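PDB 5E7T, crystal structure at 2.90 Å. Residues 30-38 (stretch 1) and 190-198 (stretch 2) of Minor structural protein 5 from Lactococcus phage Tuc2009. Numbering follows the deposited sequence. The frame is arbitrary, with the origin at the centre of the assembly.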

# COMPACT_ATOMS: atom_id res chain seq x y z
N LEU B 30 -19.71 -46.90 -2.91
CA LEU B 30 -19.92 -45.90 -1.86
C LEU B 30 -18.79 -46.00 -0.82
O LEU B 30 -18.69 -45.13 0.02
N LEU B 31 -17.92 -47.03 -0.92
CA LEU B 31 -16.76 -47.19 -0.03
C LEU B 31 -15.54 -46.38 -0.54
O LEU B 31 -15.48 -46.06 -1.72
N VAL B 32 -14.59 -46.08 0.34
CA VAL B 32 -13.39 -45.27 0.08
C VAL B 32 -12.12 -46.15 0.16
O VAL B 32 -11.90 -46.83 1.17
N ASN B 33 -11.24 -46.06 -0.87
CA ASN B 33 -9.99 -46.83 -0.97
C ASN B 33 -10.23 -48.36 -1.00
O ASN B 33 -9.42 -49.12 -0.46
N SER B 34 -11.31 -48.81 -1.67
CA SER B 34 -11.63 -50.23 -1.81
C SER B 34 -10.55 -51.00 -2.55
O SER B 34 -10.49 -52.23 -2.46
N SER B 35 -9.66 -50.28 -3.25
CA SER B 35 -8.56 -50.82 -4.04
C SER B 35 -7.33 -51.20 -3.20
O SER B 35 -6.38 -51.77 -3.75
N ALA B 36 -7.34 -50.90 -1.88
CA ALA B 36 -6.26 -51.12 -0.92
C ALA B 36 -4.90 -50.57 -1.38
O ALA B 36 -3.87 -51.26 -1.23
N LYS B 37 -4.91 -49.33 -1.94
CA LYS B 37 -3.74 -48.61 -2.47
C LYS B 37 -2.72 -48.39 -1.37
O LYS B 37 -1.51 -48.46 -1.61
N ASN B 38 -3.23 -48.01 -0.20
CA ASN B 38 -2.46 -47.65 0.99
C ASN B 38 -3.31 -47.93 2.22
O ASN B 38 -4.52 -48.19 2.10
N PRO B 190 -20.60 -55.41 -10.86
CA PRO B 190 -19.13 -55.53 -10.81
C PRO B 190 -18.43 -54.46 -10.01
O PRO B 190 -18.91 -53.32 -9.89
N TYR B 191 -17.32 -54.85 -9.39
CA TYR B 191 -16.51 -53.96 -8.57
C TYR B 191 -16.24 -52.68 -9.34
O TYR B 191 -15.89 -52.71 -10.51
N MET B 192 -16.40 -51.56 -8.66
CA MET B 192 -16.08 -50.25 -9.21
C MET B 192 -15.50 -49.45 -8.08
O MET B 192 -15.93 -49.62 -6.94
N PRO B 193 -14.56 -48.52 -8.37
CA PRO B 193 -14.07 -47.64 -7.29
C PRO B 193 -15.14 -46.58 -6.98
O PRO B 193 -16.24 -46.64 -7.55
N SER B 194 -14.86 -45.64 -6.06
CA SER B 194 -15.85 -44.61 -5.74
C SER B 194 -15.92 -43.55 -6.84
O SER B 194 -15.05 -43.51 -7.70
N ALA B 195 -16.98 -42.72 -6.85
CA ALA B 195 -17.16 -41.62 -7.82
C ALA B 195 -15.94 -40.69 -7.85
O ALA B 195 -15.49 -40.28 -8.93
N SER B 196 -15.40 -40.38 -6.67
CA SER B 196 -14.24 -39.51 -6.59
C SER B 196 -12.94 -40.16 -7.10
O SER B 196 -11.97 -39.43 -7.31
N GLU B 197 -12.89 -41.49 -7.26
CA GLU B 197 -11.65 -42.12 -7.68
C GLU B 197 -11.73 -42.75 -9.09
O GLU B 197 -10.67 -42.98 -9.70
N VAL B 198 -12.96 -42.94 -9.62
CA VAL B 198 -13.25 -43.52 -10.93
C VAL B 198 -12.63 -42.71 -12.10
O VAL B 198 -12.54 -41.48 -12.05

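Two irregular loops meet here around a single water rather than a greasy core, burying 308 Å², both sides summed. Water 1 donates to Leu31 O (2.7 Å) and to Glu197 OE1 (2.7 Å) and accepts from Ser34 OG (2.6 Å), so one molecule satisfies groups from both stretches. Ser34, in the p rotamer, points toward the other loop and spends its hydroxyl twice: while OG donates to the water, it accepts from Tyr191 OH at 2.7 Å, the one direct hydrogen bond across the contact. Tyr191 (chi1 t) has its CA-to-CB bond toward stretch 1, with Ser34 OG lying at its ring edge, near the ring plane.

Glu197 also points inward, with chi1 p and chi2 t, and has the largest covered area. Besides the water, its OE1 forms a long salt bridge with Lys37 NZ, at 3.8 Å. Lys37 starts from chi1 m; within its own stretch, Lys37 NZ also donates to Ser35 OG at 2.9 Å. Ser194, chi1 p, offers carbon instead: its CB packs against Leu31 O at 3.3 Å.

Asn33 points away and serves its own loop, ND2 donating to Asn38 O (2.8 Å). The readable rule is that one serine hydroxyl, placed between a tyrosine donor and a water acceptor, links the two stretches, and the same water carries the link on to Glu197 OE1 and Leu31 O.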

# COMPACT_ATOMS: atom_id res chain seq x y z
CB LEU B 30 -21.31 -46.04 -1.24
CG LEU B 30 -22.44 -45.57 -2.13
CD1 LEU B 30 -23.75 -46.16 -1.70
CD2 LEU B 30 -22.53 -44.09 -2.12
CB LEU B 31 -16.39 -48.67 0.20
CG LEU B 31 -17.49 -49.60 0.66
CD1 LEU B 31 -16.94 -50.94 0.96
CD2 LEU B 31 -18.17 -49.09 1.87
CB VAL B 32 -13.30 -44.11 1.11
CG1 VAL B 32 -12.03 -43.30 0.92
CG2 VAL B 32 -14.51 -43.20 1.06
CB ASN B 33 -8.99 -46.43 0.13
CG ASN B 33 -7.57 -46.86 -0.16
OD1 ASN B 33 -7.09 -46.80 -1.29
ND2 ASN B 33 -6.88 -47.33 0.87
CB SER B 34 -13.00 -50.43 -2.46
OG SER B 34 -13.17 -49.70 -3.66
CB SER B 35 -8.18 -49.82 -5.12
OG SER B 35 -8.33 -48.50 -4.63
CB ALA B 36 -6.15 -52.59 -0.55
CB LYS B 37 -4.15 -47.20 -2.91
CG LYS B 37 -4.93 -47.04 -4.18
CD LYS B 37 -5.21 -45.54 -4.38
CE LYS B 37 -6.58 -45.07 -3.90
NZ LYS B 37 -7.71 -45.63 -4.71
CB ASN B 38 -2.07 -46.16 0.93
CG ASN B 38 -3.11 -45.28 0.30
OD1 ASN B 38 -4.11 -44.91 0.90
ND2 ASN B 38 -2.90 -44.93 -0.94
CB PRO B 190 -18.73 -55.52 -12.28
CG PRO B 190 -19.89 -56.12 -12.97
CD PRO B 190 -21.06 -55.51 -12.26
CB TYR B 191 -15.19 -54.61 -8.15
CG TYR B 191 -14.25 -53.63 -7.49
CD1 TYR B 191 -14.42 -53.25 -6.16
CD2 TYR B 191 -13.28 -52.96 -8.23
CE1 TYR B 191 -13.61 -52.28 -5.57
CE2 TYR B 191 -12.45 -52.00 -7.64
CZ TYR B 191 -12.63 -51.66 -6.32
OH TYR B 191 -11.79 -50.74 -5.75
CB MET B 192 -17.33 -49.54 -9.74
CG MET B 192 -17.83 -50.09 -11.04
SD MET B 192 -16.68 -49.87 -12.40
CE MET B 192 -16.73 -48.14 -12.57
CB PRO B 193 -12.81 -47.05 -7.88
CG PRO B 193 -13.06 -47.04 -9.35
CD PRO B 193 -13.93 -48.19 -9.67
CB SER B 194 -15.58 -44.02 -4.36
OG SER B 194 -14.64 -42.95 -4.32
CB ALA B 195 -18.39 -40.83 -7.45
CB SER B 196 -14.06 -38.96 -5.18
OG SER B 196 -13.13 -39.71 -4.44
CB GLU B 197 -11.10 -43.10 -6.63
CG GLU B 197 -12.11 -43.97 -5.91
CD GLU B 197 -11.68 -44.51 -4.56
OE1 GLU B 197 -11.47 -45.74 -4.45
OE2 GLU B 197 -11.55 -43.70 -3.61
CB VAL B 198 -14.79 -43.77 -11.11
CG1 VAL B 198 -15.58 -42.47 -11.22
CG2 VAL B 198 -15.10 -44.70 -12.28
O HOH W 1 -13.47 -47.13 -3.20